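Local atomic coordinates of terminase large subunit (Bacillus phage spp1, PDB entry 2WBN), a protein that packages viral DNA into empty capsids as an ATP-driven motor and cuts the genome with its C-terminal, metal-dependent nuclease domain, the part present here. Residues 76-85 with 152-163; 47-55 with 65-73. One frame throughout, in Å; residues are numbered along the deposited sequence.

Contact 1: 76-85 with 152-163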
loop_
_atom_site.group_PDB
_atom_site.type_symbol
_atom_site.label_atom_id
_atom_site.label_comp_id
_atom_site.label_asym_id
_atom_site.label_seq_id
_atom_site.Cartn_x
_atom_site.Cartn_y
_atom_site.Cartn_z
ATOM N N ASN A 76 3.952 -16.724 -3.113
ATOM C CA ASN A 76 3.430 -15.597 -3.887
ATOM C C ASN A 76 2.196 -14.978 -3.251
ATOM O O ASN A 76 1.180 -14.755 -3.915
ATOM C CB ASN A 76 3.132 -16.023 -5.327
ATOM C CG ASN A 76 4.160 -15.533 -6.283
ATOM O OD1 ASN A 76 5.240 -16.130 -6.419
ATOM N ND2 ASN A 76 3.851 -14.433 -6.960
ATOM N N ARG A 77 2.301 -14.701 -1.959
ATOM C CA ARG A 77 1.213 -14.077 -1.218
ATOM C C ARG A 77 1.668 -12.860 -0.472
ATOM O O ARG A 77 2.814 -12.783 -0.016
ATOM C CB ARG A 77 0.644 -15.008 -0.163
ATOM C CG ARG A 77 0.002 -16.227 -0.679
ATOM C CD ARG A 77 -0.626 -16.940 0.503
ATOM N NE ARG A 77 -1.031 -18.280 0.162
ATOM C CZ ARG A 77 -1.342 -19.217 1.054
ATOM N NH1 ARG A 77 -1.295 -18.971 2.368
ATOM N NH2 ARG A 77 -1.690 -20.408 0.623
ATOM N N ILE A 78 0.740 -11.934 -0.301
ATOM C CA ILE A 78 0.967 -10.794 0.569
ATOM C C ILE A 78 -0.156 -10.730 1.591
ATOM O O ILE A 78 -1.280 -11.135 1.307
ATOM C CB ILE A 78 1.118 -9.479 -0.213
ATOM C CG1 ILE A 78 -0.158 -9.076 -0.958
ATOM C CG2 ILE A 78 2.328 -9.555 -1.168
ATOM C CD1 ILE A 78 -0.056 -7.656 -1.587
ATOM N N TYR A 79 0.169 -10.250 2.785
ATOM C CA TYR A 79 -0.756 -10.192 3.902
ATOM C C TYR A 79 -0.758 -8.774 4.452
ATOM O O TYR A 79 0.298 -8.293 4.833
ATOM C CB TYR A 79 -0.270 -11.097 5.030
ATOM C CG TYR A 79 -0.221 -12.570 4.751
ATOM C CD1 TYR A 79 0.886 -13.145 4.136
ATOM C CD2 TYR A 79 -1.264 -13.403 5.154
ATOM C CE1 TYR A 79 0.941 -14.498 3.919
ATOM C CE2 TYR A 79 -1.211 -14.760 4.939
ATOM C CZ TYR A 79 -0.113 -15.295 4.316
ATOM O OH TYR A 79 -0.062 -16.627 4.109
ATOM N N ALA A 80 -1.929 -8.126 4.500
ATOM C CA ALA A 80 -2.056 -6.770 5.047
ATOM C C ALA A 80 -2.005 -6.801 6.563
ATOM O O ALA A 80 -2.774 -7.523 7.208
ATOM C CB ALA A 80 -3.344 -6.093 4.545
ATOM N N ILE A 81 -1.085 -6.022 7.134
ATOM C CA ILE A 81 -0.862 -6.014 8.581
ATOM C C ILE A 81 -1.512 -4.795 9.217
ATOM O O ILE A 81 -2.228 -4.905 10.214
ATOM C CB ILE A 81 0.654 -6.025 8.925
ATOM C CG1 ILE A 81 1.316 -7.293 8.374
ATOM C CG2 ILE A 81 0.854 -5.908 10.436
ATOM C CD1 ILE A 81 2.842 -7.395 8.625
ATOM N N ASP A 82 -1.253 -3.624 8.639
ATOM C CA ASP A 82 -1.773 -2.405 9.196
ATOM C C ASP A 82 -1.829 -1.301 8.135
ATOM O O ASP A 82 -1.335 -1.465 7.022
ATOM C CB ASP A 82 -0.908 -1.996 10.386
ATOM C CG ASP A 82 -1.679 -1.259 11.469
ATOM O OD1 ASP A 82 -2.846 -0.869 11.248
ATOM O OD2 ASP A 82 -1.103 -1.064 12.561
ATOM N N GLU A 83 -2.476 -0.197 8.497
ATOM C CA GLU A 83 -2.664 0.936 7.610
ATOM C C GLU A 83 -2.952 2.198 8.435
ATOM O O GLU A 83 -3.361 2.119 9.601
ATOM C CB GLU A 83 -3.842 0.675 6.661
ATOM C CG GLU A 83 -5.194 0.729 7.371
ATOM C CD GLU A 83 -6.391 0.348 6.527
ATOM O OE1 GLU A 83 -6.220 -0.214 5.428
ATOM O OE2 GLU A 83 -7.533 0.616 6.979
ATOM N N LEU A 84 -2.745 3.352 7.810
ATOM C CA LEU A 84 -3.256 4.618 8.300
ATOM C C LEU A 84 -3.709 5.403 7.082
ATOM O O LEU A 84 -2.911 5.682 6.183
ATOM C CB LEU A 84 -2.190 5.410 9.075
ATOM C CG LEU A 84 -2.610 6.755 9.677
ATOM C CD1 LEU A 84 -3.625 6.605 10.835
ATOM C CD2 LEU A 84 -1.378 7.527 10.145
ATOM N N VAL A 85 -4.986 5.757 7.059
ATOM C CA VAL A 85 -5.569 6.586 6.009
ATOM C C VAL A 85 -6.115 7.859 6.652
ATOM O O VAL A 85 -6.980 7.805 7.537
ATOM C CB VAL A 85 -6.659 5.826 5.235
ATOM C CG1 VAL A 85 -7.258 6.712 4.115
ATOM C CG2 VAL A 85 -6.082 4.509 4.647
ATOM N N ALA A 152 -2.241 -14.941 -3.857
ATOM C CA ALA A 152 -3.260 -14.435 -2.953
ATOM C C ALA A 152 -2.869 -13.086 -2.355
ATOM O O ALA A 152 -1.708 -12.885 -1.976
ATOM C CB ALA A 152 -3.511 -15.461 -1.836
ATOM N N ILE A 153 -3.843 -12.180 -2.280
ATOM C CA ILE A 153 -3.723 -10.951 -1.485
ATOM C C ILE A 153 -4.681 -11.092 -0.317
ATOM O O ILE A 153 -5.898 -11.106 -0.518
ATOM C CB ILE A 153 -4.100 -9.715 -2.297
ATOM C CG1 ILE A 153 -3.153 -9.560 -3.488
ATOM C CG2 ILE A 153 -4.092 -8.431 -1.408
ATOM C CD1 ILE A 153 -3.588 -8.478 -4.475
ATOM N N VAL A 154 -4.122 -11.185 0.890
ATOM C CA VAL A 154 -4.852 -11.613 2.081
ATOM C C VAL A 154 -5.062 -10.412 2.966
ATOM O O VAL A 154 -4.095 -9.778 3.420
ATOM C CB VAL A 154 -4.110 -12.719 2.874
ATOM C CG1 VAL A 154 -4.961 -13.212 4.034
ATOM C CG2 VAL A 154 -3.736 -13.882 1.963
ATOM N N ILE A 155 -6.328 -10.100 3.209
ATOM C CA ILE A 155 -6.718 -8.889 3.903
ATOM C C ILE A 155 -7.782 -9.201 4.939
ATOM O O ILE A 155 -8.823 -9.803 4.635
ATOM C CB ILE A 155 -7.284 -7.810 2.934
ATOM C CG1 ILE A 155 -6.370 -7.583 1.722
ATOM C CG2 ILE A 155 -7.510 -6.449 3.695
ATOM C CD1 ILE A 155 -7.080 -6.851 0.574
ATOM N N ASP A 156 -7.529 -8.743 6.154
ATOM C CA ASP A 156 -8.461 -8.868 7.254
ATOM C C ASP A 156 -9.085 -7.487 7.493
ATOM O O ASP A 156 -8.388 -6.559 7.966
ATOM C CB ASP A 156 -7.673 -9.310 8.471
ATOM C CG ASP A 156 -8.539 -9.696 9.655
ATOM O OD1 ASP A 156 -9.703 -9.231 9.771
ATOM O OD2 ASP A 156 -8.007 -10.461 10.501
ATOM N N PRO A 157 -10.382 -7.330 7.174
ATOM C CA PRO A 157 -11.008 -6.035 7.371
ATOM C C PRO A 157 -11.014 -5.550 8.818
ATOM O O PRO A 157 -11.227 -4.387 9.065
ATOM C CB PRO A 157 -12.435 -6.244 6.867
ATOM C CG PRO A 157 -12.385 -7.409 6.034
ATOM C CD PRO A 157 -11.351 -8.307 6.645
ATOM N N LEU A 158 -10.832 -6.444 9.784
ATOM C CA LEU A 158 -10.727 -6.016 11.176
ATOM C C LEU A 158 -9.450 -5.219 11.449
ATOM O O LEU A 158 -9.427 -4.375 12.348
ATOM C CB LEU A 158 -10.807 -7.236 12.110
ATOM C CG LEU A 158 -12.114 -8.015 12.068
ATOM C CD1 LEU A 158 -12.119 -9.190 13.093
ATOM C CD2 LEU A 158 -13.279 -7.088 12.350
ATOM N N ARG A 159 -8.398 -5.486 10.671
ATOM C CA ARG A 159 -7.109 -4.822 10.819
ATOM C C ARG A 159 -6.953 -3.685 9.851
ATOM O O ARG A 159 -6.446 -2.621 10.230
ATOM C CB ARG A 159 -5.968 -5.805 10.549
ATOM C CG ARG A 159 -5.974 -6.981 11.455
ATOM C CD ARG A 159 -4.871 -7.992 11.146
ATOM N NE ARG A 159 -5.012 -9.114 12.056
ATOM C CZ ARG A 159 -4.523 -9.154 13.294
ATOM N NH1 ARG A 159 -3.804 -8.146 13.785
ATOM N NH2 ARG A 159 -4.752 -10.218 14.044
ATOM N N THR A 160 -7.337 -3.913 8.591
ATOM C CA THR A 160 -7.077 -2.913 7.534
ATOM C C THR A 160 -8.323 -2.662 6.705
ATOM O O THR A 160 -8.418 -3.143 5.568
ATOM C CB THR A 160 -5.900 -3.312 6.618
ATOM O OG1 THR A 160 -6.156 -4.571 5.977
ATOM C CG2 THR A 160 -4.578 -3.403 7.423
ATOM N N PRO A 161 -9.301 -1.942 7.279
ATOM C CA PRO A 161 -10.610 -1.786 6.594
ATOM C C PRO A 161 -10.548 -0.990 5.299
ATOM O O PRO A 161 -11.326 -1.261 4.381
ATOM C CB PRO A 161 -11.480 -1.068 7.622
ATOM C CG PRO A 161 -10.532 -0.443 8.580
ATOM C CD PRO A 161 -9.325 -1.344 8.620
ATOM N N ASN A 162 -9.632 -0.021 5.228
ATOM C CA ASN A 162 -9.488 0.775 4.020
ATOM C C ASN A 162 -8.892 -0.020 2.858
ATOM O O ASN A 162 -9.421 0.013 1.739
ATOM C CB ASN A 162 -8.631 2.036 4.288
ATOM C CG ASN A 162 -9.339 3.046 5.164
ATOM O OD1 ASN A 162 -10.301 3.668 4.724
ATOM N ND2 ASN A 162 -8.877 3.214 6.407
ATOM N N ILE A 163 -7.807 -0.726 3.117
ATOM C CA ILE A 163 -7.226 -1.659 2.141
ATOM C C ILE A 163 -8.291 -2.656 1.646
ATOM O O ILE A 163 -8.464 -2.847 0.438
ATOM C CB ILE A 163 -6.014 -2.439 2.729
ATOM C CG1 ILE A 163 -4.818 -1.518 2.954
ATOM C CG2 ILE A 163 -5.568 -3.579 1.780
ATOM C CD1 ILE A 163 -3.692 -2.141 3.780
HETATM O O HOH W 1 -5.516 -7.048 7.179
HETATM O O HOH W 2 -2.769 -5.549 12.717
HETATM O O HOH W 3 -5.008 -1.945 12.423
#
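In the RNase H-like nuclease domain, the carboxylate of Glu-83, on strand 77-86 of the mixed sheet, is gripped by three N-H groups at the first turn of the helix that starts at Pro-161. OE2 accepts from the backbone N of Asn-162 at 2.8 Å. OE1 accepts from the backbone N of Ile-163, also at 2.8 Å, and both bonds use the syn lone pairs. The third donor, ND2 of Asn-162, reaches OE2 from well above the carboxylate plane. Thr-160 occupies the N-cap position without a capping bond of its own, and the glutamate from the neighbouring strand takes up the amides of the helix start instead, where the helix dipole would probably favour a negative charge. CG of Glu-83 stands between the backbone N and the carbonyl carbon (chi1 72°), and the rest of the chain runs out straight to the helix.

Before this point 77-85 and 152-155 are parallel neighbours in the sheet. Backbone bonds link them, ending with Ala-80 N to Val-154 O at 2.9 Å. Ile-78 and Ile-153 lie side by side on one face, whereas the ring of Tyr-79 runs alongside Val-154 on the other, CD2 to CB 3.7 Å.

Past Ala-80 the direct backbone bonds give way to bridging waters. One molecule donates to Ala-80 O, accepts from Asp-156 N and hydrogen-bonds with Thr-160 OG1; another joins Ile-81 O to Arg-159 NH1. NH2 of Arg-159 also donates to the backbone O of Ile-40 and forms a salt bridge with Asp-42. While OD2 of Asp-82 is hydrogen-bonded to Tyr-103 OH, a third water donates both to Asp-82 OD1 and to Arg-159 O, each at 2.7 Å.

Contact 2: 47-55 with 65-73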
loop_
_atom_site.group_PDB
_atom_site.type_symbol
_atom_site.label_atom_id
_atom_site.label_comp_id
_atom_site.label_asym_id
_atom_site.label_seq_id
_atom_site.Cartn_x
_atom_site.Cartn_y
_atom_site.Cartn_z
ATOM N N ARG A 47 4.630 -13.496 13.869
ATOM C CA ARG A 47 5.686 -14.205 13.110
ATOM C C ARG A 47 6.139 -13.516 11.830
ATOM O O ARG A 47 7.272 -13.723 11.398
ATOM C CB ARG A 47 5.239 -15.609 12.692
ATOM C CG ARG A 47 4.766 -16.504 13.802
ATOM C CD ARG A 47 4.573 -17.942 13.311
ATOM N NE ARG A 47 3.226 -18.422 13.637
ATOM C CZ ARG A 47 2.210 -18.527 12.781
ATOM N NH1 ARG A 47 2.362 -18.237 11.493
ATOM N NH2 ARG A 47 1.026 -18.957 13.217
ATOM N N PHE A 48 5.256 -12.759 11.186
ATOM C CA PHE A 48 5.594 -12.147 9.904
ATOM C C PHE A 48 6.894 -11.377 10.024
ATOM O O PHE A 48 7.050 -10.541 10.923
ATOM C CB PHE A 48 4.507 -11.178 9.424
ATOM C CG PHE A 48 3.194 -11.835 9.056
ATOM C CD1 PHE A 48 3.139 -13.126 8.553
ATOM C CD2 PHE A 48 2.004 -11.122 9.176
ATOM C CE1 PHE A 48 1.915 -13.712 8.208
ATOM C CE2 PHE A 48 0.780 -11.708 8.836
ATOM C CZ PHE A 48 0.745 -13.003 8.347
ATOM N N ASP A 49 7.825 -11.647 9.117
ATOM C CA ASP A 49 9.143 -11.018 9.192
ATOM C C ASP A 49 9.744 -10.689 7.818
ATOM O O ASP A 49 10.957 -10.632 7.660
ATOM C CB ASP A 49 10.088 -11.905 10.020
ATOM C CG ASP A 49 10.887 -11.107 11.050
ATOM O OD1 ASP A 49 10.832 -9.847 11.029
ATOM O OD2 ASP A 49 11.561 -11.742 11.884
ATOM N N ASN A 50 8.882 -10.461 6.834
ATOM C CA ASN A 50 9.307 -9.990 5.529
ATOM C C ASN A 50 8.404 -8.801 5.200
ATOM O O ASN A 50 7.554 -8.848 4.308
ATOM C CB ASN A 50 9.213 -11.106 4.488
ATOM C CG ASN A 50 9.968 -10.786 3.214
ATOM O OD1 ASN A 50 10.870 -9.955 3.207
ATOM N ND2 ASN A 50 9.608 -11.455 2.129
ATOM N N ILE A 51 8.605 -7.739 5.972
ATOM C CA ILE A 51 7.736 -6.573 5.953
ATOM C C ILE A 51 8.024 -5.669 4.777
ATOM O O ILE A 51 9.178 -5.448 4.402
ATOM C CB ILE A 51 7.862 -5.769 7.266
ATOM C CG1 ILE A 51 7.288 -6.581 8.436
ATOM C CG2 ILE A 51 7.160 -4.412 7.155
ATOM C CD1 ILE A 51 8.315 -7.320 9.215
ATOM N N ARG A 52 6.956 -5.132 4.210
ATOM C CA ARG A 52 7.031 -4.086 3.202
ATOM C C ARG A 52 6.087 -2.976 3.578
ATOM O O ARG A 52 4.923 -3.229 3.911
ATOM C CB ARG A 52 6.636 -4.633 1.840
ATOM C CG ARG A 52 7.533 -5.728 1.343
ATOM C CD ARG A 52 8.908 -5.234 0.989
ATOM N NE ARG A 52 9.649 -6.282 0.297
ATOM C CZ ARG A 52 10.291 -7.290 0.889
ATOM N NH1 ARG A 52 10.915 -8.184 0.133
ATOM N NH2 ARG A 52 10.322 -7.424 2.217
ATOM N N GLN A 53 6.575 -1.736 3.516
ATOM C CA GLN A 53 5.754 -0.577 3.857
ATOM C C GLN A 53 5.787 0.465 2.751
ATOM O O GLN A 53 6.840 0.711 2.132
ATOM C CB GLN A 53 6.188 0.037 5.189
ATOM C CG GLN A 53 6.165 -0.947 6.354
ATOM C CD GLN A 53 6.559 -0.320 7.673
ATOM O OE1 GLN A 53 7.658 0.237 7.830
ATOM N NE2 GLN A 53 5.684 -0.422 8.632
ATOM N N GLY A 54 4.622 1.051 2.495
ATOM C CA GLY A 54 4.468 2.100 1.490
ATOM C C GLY A 54 3.704 3.298 2.020
ATOM O O GLY A 54 2.959 3.198 2.994
ATOM N N LEU A 55 3.906 4.442 1.382
ATOM C CA LEU A 55 3.274 5.673 1.834
ATOM C C LEU A 55 2.968 6.549 0.644
ATOM O O LEU A 55 3.855 6.850 -0.150
ATOM C CB LEU A 55 4.181 6.411 2.822
ATOM C CG LEU A 55 3.695 7.789 3.277
ATOM C CD1 LEU A 55 2.364 7.714 3.997
ATOM C CD2 LEU A 55 4.744 8.431 4.159
ATOM N N ALA A 65 -2.004 7.766 2.775
ATOM C CA ALA A 65 -2.242 6.330 3.009
ATOM C C ALA A 65 -0.918 5.618 3.274
ATOM O O ALA A 65 -0.037 5.563 2.393
ATOM C CB ALA A 65 -2.958 5.715 1.827
ATOM N N PHE A 66 -0.758 5.168 4.522
ATOM C CA PHE A 66 0.357 4.325 4.944
ATOM C C PHE A 66 -0.102 2.864 4.975
ATOM O O PHE A 66 -1.155 2.561 5.545
ATOM C CB PHE A 66 0.828 4.726 6.344
ATOM C CG PHE A 66 1.816 3.771 6.950
ATOM C CD1 PHE A 66 3.160 3.825 6.598
ATOM C CD2 PHE A 66 1.404 2.812 7.857
ATOM C CE1 PHE A 66 4.073 2.946 7.147
ATOM C CE2 PHE A 66 2.314 1.916 8.409
ATOM C CZ PHE A 66 3.646 1.980 8.050
ATOM N N VAL A 67 0.678 1.969 4.374
ATOM C CA VAL A 67 0.365 0.526 4.423
ATOM C C VAL A 67 1.586 -0.264 4.901
ATOM O O VAL A 67 2.727 0.103 4.599
ATOM C CB VAL A 67 -0.150 -0.006 3.057
ATOM C CG1 VAL A 67 -1.385 0.792 2.602
ATOM C CG2 VAL A 67 0.978 0.001 1.956
ATOM N N ARG A 68 1.323 -1.338 5.655
ATOM C CA ARG A 68 2.322 -2.307 6.072
ATOM C C ARG A 68 1.814 -3.714 5.733
ATOM O O ARG A 68 0.708 -4.081 6.129
ATOM C CB ARG A 68 2.578 -2.183 7.566
ATOM C CG ARG A 68 3.544 -3.210 8.178
ATOM C CD ARG A 68 3.521 -3.079 9.712
ATOM N NE ARG A 68 4.426 -4.006 10.418
ATOM C CZ ARG A 68 5.714 -3.784 10.698
ATOM N NH1 ARG A 68 6.316 -2.667 10.324
ATOM N NH2 ARG A 68 6.423 -4.709 11.354
ATOM N N TRP A 69 2.633 -4.459 4.993
ATOM C CA TRP A 69 2.324 -5.814 4.522
ATOM C C TRP A 69 3.446 -6.786 4.875
ATOM O O TRP A 69 4.591 -6.377 5.079
ATOM C CB TRP A 69 2.254 -5.810 3.008
ATOM C CG TRP A 69 1.198 -5.009 2.398
ATOM C CD1 TRP A 69 1.230 -3.663 2.119
ATOM C CD2 TRP A 69 -0.040 -5.495 1.892
ATOM N NE1 TRP A 69 0.055 -3.284 1.514
ATOM C CE2 TRP A 69 -0.735 -4.394 1.351
ATOM C CE3 TRP A 69 -0.652 -6.748 1.878
ATOM C CZ2 TRP A 69 -2.006 -4.521 0.798
ATOM C CZ3 TRP A 69 -1.909 -6.871 1.330
ATOM C CH2 TRP A 69 -2.575 -5.780 0.798
ATOM N N HIS A 70 3.118 -8.073 4.882
ATOM C CA HIS A 70 4.100 -9.146 4.907
ATOM C C HIS A 70 4.080 -9.871 3.568
ATOM O O HIS A 70 3.011 -10.115 2.991
ATOM C CB HIS A 70 3.799 -10.155 6.009
ATOM C CG HIS A 70 4.626 -11.406 5.911
ATOM N ND1 HIS A 70 5.987 -11.417 6.121
ATOM C CD2 HIS A 70 4.286 -12.681 5.604
ATOM C CE1 HIS A 70 6.450 -12.644 5.951
ATOM N NE2 HIS A 70 5.436 -13.432 5.643
ATOM N N TYR A 71 5.268 -10.269 3.124
ATOM C CA TYR A 71 5.466 -10.881 1.823
ATOM C C TYR A 71 5.986 -12.304 1.958
ATOM O O TYR A 71 7.114 -12.514 2.399
ATOM C CB TYR A 71 6.481 -10.049 1.042
ATOM C CG TYR A 71 6.726 -10.504 -0.377
ATOM C CD1 TYR A 71 5.730 -11.133 -1.125
ATOM C CD2 TYR A 71 7.954 -10.284 -0.983
ATOM C CE1 TYR A 71 5.956 -11.522 -2.424
ATOM C CE2 TYR A 71 8.182 -10.663 -2.276
ATOM C CZ TYR A 71 7.184 -11.279 -2.998
ATOM O OH TYR A 71 7.426 -11.673 -4.296
ATOM N N ASP A 72 5.155 -13.283 1.597
ATOM C CA ASP A 72 5.589 -14.675 1.496
ATOM C C ASP A 72 5.959 -14.910 0.031
ATOM O O ASP A 72 5.099 -15.181 -0.812
ATOM C CB ASP A 72 4.467 -15.625 1.951
ATOM C CG ASP A 72 4.914 -17.080 2.049
ATOM O OD1 ASP A 72 5.827 -17.509 1.317
ATOM O OD2 ASP A 72 4.330 -17.811 2.867
ATOM N N LYS A 73 7.246 -14.777 -0.267
ATOM C CA LYS A 73 7.739 -14.884 -1.641
ATOM C C LYS A 73 7.527 -16.270 -2.253
ATOM O O LYS A 73 7.121 -16.373 -3.415
ATOM C CB LYS A 73 9.218 -14.492 -1.695
ATOM C CG LYS A 73 9.809 -14.503 -3.097
ATOM C CD LYS A 73 11.222 -13.931 -3.147
ATOM C CE LYS A 73 11.806 -14.097 -4.550
ATOM N NZ LYS A 73 13.295 -13.966 -4.612
#
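His-70 and Asn-50 meet where the beta hairpin of strands 51-56 and 64-72 opens into the preceding loop. The backbone N of Asn-50 donates to His-70 ND1 at 3.1 Å, lying in the plane of the imidazole, which helps to set the rotation of that ring. Over one face of the imidazole lies Phe-48, with planes only 10° apart but slid so far that the rings barely overlap; CB of each residue makes a CH-pi contact with the other's ring. The Asn-50 side chain runs alongside Tyr-71, and its ND2 donates to Tyr-71 O at 2.7 Å, while Tyr-71 N returns a bond to Asn-50 O.

Arg-52 helps to hold the side-chain amide of Asn-50: its chain bends at chi2 (-69°), bringing NH2 to within 2.8 Å of Asn-50 OD1, a hydrogen bond that comes from above the carbonyl plane. NE of the same arginine forms a salt bridge with Asp-202.

Farther along the antiparallel ladder, Arg-52 pairs with Trp-69 and Gly-54 with Val-67 as hydrogen-bonded pairs. Ile-51 places CG2 over one face of the guanidinium of Arg-68; the aliphatic part of the Arg-68 side chain runs beside Gln-53. At the buried end Leu-55 leads to the metal-binding Asp-56, and CD1 of Leu-55 packs against CB of Phe-66 at 4.1 Å.

In the fold
Contacts 1 and 2 lie in one mixed sheet, their centres about 9 Å apart, and join through the adjacent strands 64-72 and 77-86; Ile-81 N probably donates to Arg-68 O across that seam. Contact 2 is an antiparallel hairpin between strands close in sequence, whereas contact 1 pairs parallel strands far apart in sequence and adds a helix start. Both are partly buried. Contact 1 depends on the carboxylate of a buried glutamate and on bridging waters past its last direct strand bond; contact 2 on aromatic, amide and guanidinium groups at its loop end. Ala-65 and Val-85 approach metal-binding His-190, about 4 and 6 Å away between side chains.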